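Local atomic coordinates of Protease/Reverse transcriptase/ribonuclease H (Eastern chimpanzee simian foamy virus, PDB entry 7KSF), a protein that probably cleaves viral polyproteins as an aspartic protease and copies viral RNA into DNA as a reverse transcriptase with an RNase H domain. Residues L187-S192 with K273-T278; M194-Y199 with M210-R215. The protein carries 1 engineered substitution. All coordinates share one frame; numbering follows the deposited sequence.

Contact 1 (L187-S192 with K273-T278); sequences LTPQNS and KQYCWT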
ATOM      1  N   LEU A 187     -10.731 -13.289 -21.984  1.00 62.90           N
ATOM      2  CA  LEU A 187     -10.423 -14.705 -22.098  1.00 64.06           C
ATOM      3  C   LEU A 187     -11.183 -15.305 -23.270  1.00 71.69           C
ATOM      4  O   LEU A 187     -12.360 -14.998 -23.483  1.00 66.28           O
ATOM      5  CB  LEU A 187     -10.785 -15.460 -20.821  1.00 63.91           C
ATOM      6  CG  LEU A 187      -9.926 -15.144 -19.604  1.00 63.57           C
ATOM      7  CD1 LEU A 187     -10.416 -15.954 -18.429  1.00 63.39           C
ATOM      8  CD2 LEU A 187      -8.467 -15.445 -19.894  1.00 66.76           C
ATOM      9  N   THR A 188     -10.506 -16.168 -24.021  1.00 70.29           N
ATOM     10  CA  THR A 188     -11.119 -16.861 -25.135  1.00 67.89           C
ATOM     11  C   THR A 188     -10.949 -18.364 -24.968  1.00 72.13           C
ATOM     12  O   THR A 188      -9.859 -18.833 -24.621  1.00 81.42           O
ATOM     13  CB  THR A 188     -10.514 -16.428 -26.476  1.00 71.69           C
ATOM     14  OG1 THR A 188     -10.899 -17.355 -27.495  1.00 81.23           O
ATOM     15  CG2 THR A 188      -8.996 -16.366 -26.385  1.00 68.11           C
ATOM     16  N   PRO A 189     -12.004 -19.142 -25.199  1.00 69.56           N
ATOM     17  CA  PRO A 189     -11.883 -20.604 -25.113  1.00 76.08           C
ATOM     18  C   PRO A 189     -11.104 -21.143 -26.304  1.00 94.81           C
ATOM     19  O   PRO A 189     -11.540 -21.027 -27.451  1.00 98.66           O
ATOM     20  CB  PRO A 189     -13.338 -21.082 -25.116  1.00 79.93           C
ATOM     21  CG  PRO A 189     -14.081 -20.001 -25.829  1.00 77.57           C
ATOM     22  CD  PRO A 189     -13.379 -18.712 -25.499  1.00 70.12           C
ATOM     23  N   GLN A 190      -9.940 -21.728 -26.024  1.00 91.62           N
ATOM     24  CA  GLN A 190      -9.073 -22.232 -27.080  1.00 87.72           C
ATOM     25  C   GLN A 190      -8.072 -23.205 -26.478  1.00 83.34           C
ATOM     26  O   GLN A 190      -7.381 -22.871 -25.510  1.00 72.75           O
ATOM     27  CB  GLN A 190      -8.351 -21.078 -27.789  1.00 79.88           C
ATOM     28  CG  GLN A 190      -7.355 -21.509 -28.855  1.00 72.72           C
ATOM     29  CD  GLN A 190      -6.726 -20.333 -29.581  1.00 73.04           C
ATOM     30  OE1 GLN A 190      -7.305 -19.249 -29.657  1.00 71.33           O
ATOM     31  NE2 GLN A 190      -5.531 -20.544 -30.116  1.00 81.17           N
ATOM     32  N   ASN A 191      -8.008 -24.408 -27.045  1.00 86.75           N
ATOM     33  CA  ASN A 191      -6.985 -25.366 -26.666  1.00 89.36           C
ATOM     34  C   ASN A 191      -5.614 -24.875 -27.107  1.00 88.33           C
ATOM     35  O   ASN A 191      -5.482 -24.015 -27.984  1.00 74.58           O
ATOM     36  CB  ASN A 191      -7.270 -26.734 -27.283  1.00 88.85           C
ATOM     37  CG  ASN A 191      -8.523 -27.370 -26.734  1.00 73.70           C
ATOM     38  OD1 ASN A 191      -9.464 -26.681 -26.344  1.00 73.35           O
ATOM     39  ND2 ASN A 191      -8.538 -28.695 -26.697  1.00 73.29           N
ATOM     40  N   SER A 192      -4.579 -25.438 -26.499  1.00 80.89           N
ATOM     41  CA  SER A 192      -3.226 -24.987 -26.778  1.00 75.90           C
ATOM     42  C   SER A 192      -2.250 -26.072 -26.358  1.00 84.17           C
ATOM     43  O   SER A 192      -2.618 -27.049 -25.702  1.00 77.06           O
ATOM     44  CB  SER A 192      -2.923 -23.671 -26.058  1.00 75.07           C
ATOM     45  OG  SER A 192      -1.528 -23.469 -25.916  1.00 75.49           O
ATOM     46  N   LYS A 273     -11.588 -27.150 -18.569  1.00 75.44           N
ATOM     47  CA  LYS A 273     -11.732 -26.437 -19.830  1.00 75.02           C
ATOM     48  C   LYS A 273     -10.558 -25.484 -19.985  1.00 74.67           C
ATOM     49  O   LYS A 273     -10.191 -24.791 -19.032  1.00 80.57           O
ATOM     50  CB  LYS A 273     -13.063 -25.679 -19.880  1.00 75.05           C
ATOM     51  CG  LYS A 273     -13.334 -25.002 -21.197  1.00 77.11           C
ATOM     52  CD  LYS A 273     -14.754 -24.478 -21.253  1.00100.63           C
ATOM     53  CE  LYS A 273     -14.987 -23.676 -22.521  1.00 91.93           C
ATOM     54  NZ  LYS A 273     -16.352 -23.085 -22.562  1.00 75.43           N
ATOM     55  N   GLN A 274      -9.965 -25.465 -21.174  1.00 79.66           N
ATOM     56  CA  GLN A 274      -8.770 -24.680 -21.437  1.00 73.66           C
ATOM     57  C   GLN A 274      -9.157 -23.331 -22.026  1.00 73.07           C
ATOM     58  O   GLN A 274      -9.975 -23.263 -22.949  1.00 78.41           O
ATOM     59  CB  GLN A 274      -7.837 -25.436 -22.384  1.00 79.60           C
ATOM     60  CG  GLN A 274      -6.447 -24.843 -22.529  1.00 85.60           C
ATOM     61  CD  GLN A 274      -5.512 -25.744 -23.317  1.00 91.55           C
ATOM     62  OE1 GLN A 274      -4.362 -25.388 -23.583  1.00 90.89           O
ATOM     63  NE2 GLN A 274      -6.000 -26.920 -23.696  1.00 92.31           N
ATOM     64  N   TYR A 275      -8.579 -22.263 -21.489  1.00 72.26           N
ATOM     65  CA  TYR A 275      -8.837 -20.907 -21.953  1.00 70.97           C
ATOM     66  C   TYR A 275      -7.525 -20.241 -22.348  1.00 70.27           C
ATOM     67  O   TYR A 275      -6.436 -20.739 -22.061  1.00 79.26           O
ATOM     68  CB  TYR A 275      -9.553 -20.076 -20.882  1.00 70.79           C
ATOM     69  CG  TYR A 275     -10.996 -20.473 -20.657  1.00 73.69           C
ATOM     70  CD1 TYR A 275     -11.368 -21.219 -19.545  1.00 74.53           C
ATOM     71  CD2 TYR A 275     -11.986 -20.106 -21.560  1.00 73.37           C
ATOM     72  CE1 TYR A 275     -12.688 -21.582 -19.333  1.00 77.20           C
ATOM     73  CE2 TYR A 275     -13.307 -20.467 -21.359  1.00 80.79           C
ATOM     74  CZ  TYR A 275     -13.651 -21.203 -20.245  1.00 84.76           C
ATOM     75  OH  TYR A 275     -14.964 -21.563 -20.040  1.00 81.29           O
ATOM     76  N   CYS A 276      -7.639 -19.095 -23.019  1.00 69.46           N
ATOM     77  CA  CYS A 276      -6.479 -18.333 -23.453  1.00 68.61           C
ATOM     78  C   CYS A 276      -6.730 -16.848 -23.228  1.00 67.42           C
ATOM     79  O   CYS A 276      -7.875 -16.395 -23.138  1.00 68.96           O
ATOM     80  CB  CYS A 276      -6.149 -18.599 -24.928  1.00 71.64           C
ATOM     81  SG  CYS A 276      -5.580 -20.278 -25.266  1.00 81.23           S
ATOM     82  N   TRP A 277      -5.639 -16.091 -23.140  1.00 67.30           N
ATOM     83  CA  TRP A 277      -5.699 -14.664 -22.858  1.00 66.36           C
ATOM     84  C   TRP A 277      -5.697 -13.862 -24.151  1.00 66.40           C
ATOM     85  O   TRP A 277      -4.830 -14.055 -25.009  1.00 73.20           O
ATOM     86  CB  TRP A 277      -4.523 -14.231 -21.979  1.00 66.85           C
ATOM     87  CG  TRP A 277      -4.660 -14.630 -20.551  1.00 66.81           C
ATOM     88  CD1 TRP A 277      -4.250 -15.800 -19.985  1.00 67.62           C
ATOM     89  CD2 TRP A 277      -5.239 -13.855 -19.497  1.00 66.18           C
ATOM     90  NE1 TRP A 277      -4.543 -15.804 -18.643  1.00 67.41           N
ATOM     91  CE2 TRP A 277      -5.151 -14.621 -18.319  1.00 66.52           C
ATOM     92  CE3 TRP A 277      -5.829 -12.587 -19.436  1.00 65.62           C
ATOM     93  CZ2 TRP A 277      -5.627 -14.161 -17.093  1.00 66.34           C
ATOM     94  CZ3 TRP A 277      -6.301 -12.134 -18.218  1.00 65.34           C
ATOM     95  CH2 TRP A 277      -6.196 -12.919 -17.064  1.00 65.88           C
ATOM     96  N   THR A 278      -6.671 -12.960 -24.282  1.00 65.87           N
ATOM     97  CA  THR A 278      -6.660 -11.995 -25.374  1.00 66.31           C
ATOM     98  C   THR A 278      -5.709 -10.841 -25.086  1.00 67.20           C
ATOM     99  O   THR A 278      -5.101 -10.293 -26.014  1.00 68.05           O
ATOM    100  CB  THR A 278      -8.075 -11.461 -25.614  1.00 65.68           C
ATOM    101  OG1 THR A 278      -8.946 -12.548 -25.948  1.00 65.60           O
ATOM    102  CG2 THR A 278      -8.090 -10.444 -26.745  1.00 67.28           C
TER
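The carbonyl oxygen of Cys276 accepts a nearly straight hydrogen bond from Thr188 N (2.8 Å, N-H...O 167°), and Leu187 CA adds a CA-H...O contact to the same oxygen at 3.2 Å. In return Cys276 N bonds to Thr188 O at 2.8 Å, with a more bent N-H...O angle of 139°. Thr188 and Cys276 thus form the hydrogen-bonded pair of an antiparallel ladder in which strand 187-189 flanks the hairpin of strands 268-270 and 273-277; as in related reverse transcriptases, this small sheet probably belongs to the fingers. Farther along, the bond from Gln190 N to Gln274 O is weak.

Leu187 and Trp277, the neighbouring non-hydrogen-bonded pair, send their side chains to one face. They lie side by side and point the same way, both with CG anti to the carbonyl carbon (chi1 -69° for Leu187). Leu187 CD2 sits over the middle of the indole, 3.8 Å from the centroid of the five-membered ring, in a CH-pi contact. Helix 171-184 covers Leu187 through Ile178, Leu181 and Leu182, while Trp254 and Phe268 meet the indole. On the same face, the Tyr275 ring brings CE2 to 3.8 Å from Pro189 CB, and Thr188 O lies at the ring edge.

Thr188 and Cys276 occupy the other face, their CG2 and CB 3.9 Å apart. Thr188 CG2 also lies 3.8 Å from Thr278 OG1, the two side chains crossing at about a right angle; that hydroxyl is engaged with Gly185 O. Beyond the paired strands, Ser192 has its CB directed toward strand 273-277, and its OG donates to Trp264 O and accepts from Met194 N. The aliphatic stem of Gln190 rests on the thiol, with CB 3.8 Å from Cys276 SG.

Contact 2 (M194-Y199 with M210-R215); sequences MNTPVY and MVLDYR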
ATOM      1  N   MET A 194       0.651 -25.260 -24.556  1.00 84.98           N
ATOM      2  CA  MET A 194       1.130 -24.879 -23.236  1.00 79.28           C
ATOM      3  C   MET A 194      -0.025 -24.798 -22.248  1.00 78.51           C
ATOM      4  O   MET A 194      -1.143 -24.424 -22.609  1.00 89.48           O
ATOM      5  CB  MET A 194       1.854 -23.532 -23.299  1.00 78.44           C
ATOM      6  CG  MET A 194       2.438 -23.079 -21.974  1.00 79.53           C
ATOM      7  SD  MET A 194       3.476 -24.359 -21.242  1.00 83.69           S
ATOM      8  CE  MET A 194       3.984 -23.575 -19.714  1.00 82.65           C
ATOM      9  N   ASN A 195       0.252 -25.157 -20.998  1.00 79.99           N
ATOM     10  CA  ASN A 195      -0.700 -25.000 -19.911  1.00 79.09           C
ATOM     11  C   ASN A 195       0.030 -24.460 -18.693  1.00 79.57           C
ATOM     12  O   ASN A 195       1.176 -24.834 -18.429  1.00 80.81           O
ATOM     13  CB  ASN A 195      -1.384 -26.321 -19.557  1.00 79.90           C
ATOM     14  CG  ASN A 195      -2.592 -26.126 -18.671  1.00 78.33           C
ATOM     15  OD1 ASN A 195      -3.715 -26.013 -19.159  1.00 76.71           O
ATOM     16  ND2 ASN A 195      -2.372 -26.078 -17.362  1.00 80.29           N
ATOM     17  N   THR A 196      -0.644 -23.586 -17.947  1.00 81.27           N
ATOM     18  CA  THR A 196      -0.063 -22.899 -16.809  1.00 79.43           C
ATOM     19  C   THR A 196      -0.829 -23.231 -15.535  1.00 81.78           C
ATOM     20  O   THR A 196      -2.065 -23.226 -15.539  1.00 88.99           O
ATOM     21  CB  THR A 196      -0.073 -21.375 -17.038  1.00 76.78           C
ATOM     22  OG1 THR A 196       0.916 -21.028 -18.015  1.00 76.79           O
ATOM     23  CG2 THR A 196       0.215 -20.625 -15.747  1.00 76.81           C
ATOM     24  N   PRO A 197      -0.135 -23.531 -14.438  1.00 78.28           N
ATOM     25  CA  PRO A 197      -0.839 -23.786 -13.180  1.00 78.16           C
ATOM     26  C   PRO A 197      -1.510 -22.525 -12.664  1.00 81.92           C
ATOM     27  O   PRO A 197      -1.016 -21.410 -12.848  1.00 77.88           O
ATOM     28  CB  PRO A 197       0.277 -24.245 -12.229  1.00 78.18           C
ATOM     29  CG  PRO A 197       1.421 -24.611 -13.114  1.00 79.05           C
ATOM     30  CD  PRO A 197       1.317 -23.706 -14.299  1.00 82.13           C
ATOM     31  N   VAL A 198      -2.655 -22.719 -12.014  1.00 83.21           N
ATOM     32  CA  VAL A 198      -3.431 -21.635 -11.429  1.00 80.32           C
ATOM     33  C   VAL A 198      -3.551 -21.882  -9.931  1.00 77.82           C
ATOM     34  O   VAL A 198      -3.749 -23.021  -9.495  1.00 78.10           O
ATOM     35  CB  VAL A 198      -4.821 -21.504 -12.093  1.00 77.64           C
ATOM     36  CG1 VAL A 198      -5.628 -22.782 -11.917  1.00 78.43           C
ATOM     37  CG2 VAL A 198      -5.574 -20.307 -11.535  1.00 76.88           C
ATOM     38  N   TYR A 199      -3.403 -20.816  -9.144  1.00 78.41           N
ATOM     39  CA  TYR A 199      -3.445 -20.897  -7.694  1.00 79.78           C
ATOM     40  C   TYR A 199      -4.424 -19.876  -7.135  1.00 80.97           C
ATOM     41  O   TYR A 199      -4.531 -18.762  -7.664  1.00 79.41           O
ATOM     42  CB  TYR A 199      -2.059 -20.649  -7.090  1.00 86.26           C
ATOM     43  CG  TYR A 199      -1.041 -21.704  -7.430  1.00 84.54           C
ATOM     44  CD1 TYR A 199      -0.915 -22.847  -6.656  1.00 84.51           C
ATOM     45  CD2 TYR A 199      -0.200 -21.559  -8.525  1.00 77.25           C
ATOM     46  CE1 TYR A 199       0.018 -23.817  -6.961  1.00 95.16           C
ATOM     47  CE2 TYR A 199       0.736 -22.522  -8.840  1.00 84.63           C
ATOM     48  CZ  TYR A 199       0.841 -23.651  -8.055  1.00 88.94           C
ATOM     49  OH  TYR A 199       1.771 -24.619  -8.361  1.00 94.52           O
ATOM     50  N   MET A 210      -7.422 -15.426  -8.204  1.00 93.98           N
ATOM     51  CA  MET A 210      -6.587 -16.458  -8.798  1.00 82.49           C
ATOM     52  C   MET A 210      -5.208 -15.906  -9.144  1.00 87.72           C
ATOM     53  O   MET A 210      -5.034 -14.706  -9.379  1.00 92.37           O
ATOM     54  CB  MET A 210      -7.246 -17.033 -10.053  1.00 77.26           C
ATOM     55  CG  MET A 210      -7.270 -16.093 -11.249  1.00 76.85           C
ATOM     56  SD  MET A 210      -7.836 -16.895 -12.762  1.00 73.82           S
ATOM     57  CE  MET A 210      -7.592 -15.584 -13.954  1.00 69.11           C
ATOM     58  N   VAL A 211      -4.223 -16.802  -9.165  1.00 78.20           N
ATOM     59  CA  VAL A 211      -2.839 -16.452  -9.467  1.00 86.52           C
ATOM     60  C   VAL A 211      -2.287 -17.480 -10.445  1.00 80.03           C
ATOM     61  O   VAL A 211      -2.443 -18.687 -10.236  1.00 77.23           O
ATOM     62  CB  VAL A 211      -1.968 -16.393  -8.197  1.00 93.98           C
ATOM     63  CG1 VAL A 211      -0.512 -16.158  -8.563  1.00 92.26           C
ATOM     64  CG2 VAL A 211      -2.464 -15.301  -7.261  1.00106.20           C
ATOM     65  N   LEU A 212      -1.644 -17.005 -11.507  1.00 76.61           N
ATOM     66  CA  LEU A 212      -1.055 -17.873 -12.515  1.00 80.58           C
ATOM     67  C   LEU A 212       0.438 -18.030 -12.263  1.00 88.39           C
ATOM     68  O   LEU A 212       1.114 -17.082 -11.846  1.00 86.71           O
ATOM     69  CB  LEU A 212      -1.292 -17.320 -13.918  1.00 74.94           C
ATOM     70  CG  LEU A 212      -2.749 -17.347 -14.376  1.00 73.97           C
ATOM     71  CD1 LEU A 212      -2.900 -16.617 -15.694  1.00 86.06           C
ATOM     72  CD2 LEU A 212      -3.242 -18.780 -14.501  1.00 74.72           C
ATOM     73  N   ASP A 213       0.950 -19.231 -12.524  1.00 88.96           N
ATOM     74  CA  ASP A 213       2.358 -19.559 -12.311  1.00 82.01           C
ATOM     75  C   ASP A 213       3.050 -19.553 -13.671  1.00 78.59           C
ATOM     76  O   ASP A 213       3.154 -20.579 -14.343  1.00 87.40           O
ATOM     77  CB  ASP A 213       2.491 -20.906 -11.611  1.00 80.52           C
ATOM     78  CG  ASP A 213       3.908 -21.196 -11.174  1.00 77.52           C
ATOM     79  OD1 ASP A 213       4.656 -20.228 -10.940  1.00 88.20           O
ATOM     80  OD2 ASP A 213       4.271 -22.385 -11.058  1.00 77.42           O
ATOM     81  N   TYR A 214       3.540 -18.378 -14.070  1.00 77.45           N
ATOM     82  CA  TYR A 214       4.085 -18.162 -15.402  1.00 77.87           C
ATOM     83  C   TYR A 214       5.602 -18.264 -15.461  1.00 86.75           C
ATOM     84  O   TYR A 214       6.192 -17.958 -16.501  1.00 80.38           O
ATOM     85  CB  TYR A 214       3.640 -16.796 -15.932  1.00 76.63           C
ATOM     86  CG  TYR A 214       2.311 -16.822 -16.643  1.00 83.47           C
ATOM     87  CD1 TYR A 214       1.952 -17.901 -17.441  1.00 83.67           C
ATOM     88  CD2 TYR A 214       1.414 -15.771 -16.522  1.00 74.21           C
ATOM     89  CE1 TYR A 214       0.742 -17.929 -18.096  1.00 73.95           C
ATOM     90  CE2 TYR A 214       0.201 -15.791 -17.174  1.00 73.15           C
ATOM     91  CZ  TYR A 214      -0.131 -16.873 -17.957  1.00 72.56           C
ATOM     92  OH  TYR A 214      -1.340 -16.901 -18.609  1.00 71.35           O
ATOM     93  N   ARG A 215       6.255 -18.692 -14.376  1.00 89.68           N
ATOM     94  CA  ARG A 215       7.710 -18.773 -14.383  1.00 80.84           C
ATOM     95  C   ARG A 215       8.226 -19.859 -15.318  1.00 86.06           C
ATOM     96  O   ARG A 215       9.419 -19.863 -15.639  1.00 94.20           O
ATOM     97  CB  ARG A 215       8.236 -19.001 -12.963  1.00 85.21           C
ATOM     98  CG  ARG A 215       7.562 -20.132 -12.208  1.00 88.42           C
ATOM     99  CD  ARG A 215       7.861 -20.046 -10.714  1.00 94.70           C
ATOM    100  NE  ARG A 215       7.040 -20.966  -9.931  1.00 87.86           N
ATOM    101  CZ  ARG A 215       6.995 -20.983  -8.603  1.00 78.54           C
ATOM    102  NH1 ARG A 215       7.724 -20.123  -7.904  1.00 79.47           N
ATOM    103  NH2 ARG A 215       6.217 -21.854  -7.971  1.00 86.80           N
TER
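Val198 and Tyr199 pair antiparallel with Leu212 and Val211, and just past the paired residues Asp213 N bonds to Pro197 O at 3.0 Å. Tyr199 N reaches Val211 O at 2.6 Å, lying in the plane of that carbonyl. Val198 and Leu212 form the non-hydrogen-bonded pair, and Leu212 CD2 lies 4.0 Å from Val198 CB. Val198 CG2, anti to the backbone N, meets Met210 CB obliquely at 4.0 Å. Strands 198-202 and 208-212 make a beta hairpin that, by its sequence and place in the chain, probably corresponds to the fingertip hairpin of retroviral reverse transcriptases. On the face opposite Val198 and Leu212, Tyr199 turns a ring edge to Asp213: CE2 is 3.7 Å from CB, which lies in the ring plane, and the carboxylate is tilted 69° to the ring. That carboxylate forms a salt bridge with Arg215, NE to OD1 2.7 Å. Thr196 approaches Tyr214 at about a right angle; OG1, anti to the carbonyl carbon (chi1 -73°), points at the ring edge, while CG2 lies 3.6 Å from CE1. Leu212 CB sits over one face of the Tyr214 ring, toward its rim.

From the N terminus the chain leaves helix 171-184, enters strand 187-189, and after a short linker passes through 194-199 into the hairpin. Contact 2 closes the local loop, with ten residues between 199 and 210; contact 1 closes the longer one, eighty residues that hold the hairpin entirely, so the smaller loop nests in the larger without crossing it. Trp277 ties the two together: its NE1 lies 3.5 Å from Leu212 CD1, and its CZ2 4.0 Å from Met210 CE. Ile178 of helix 171-184 touches both Leu187 and Met210, so the helix packs against both the three-stranded sheet and the hairpin.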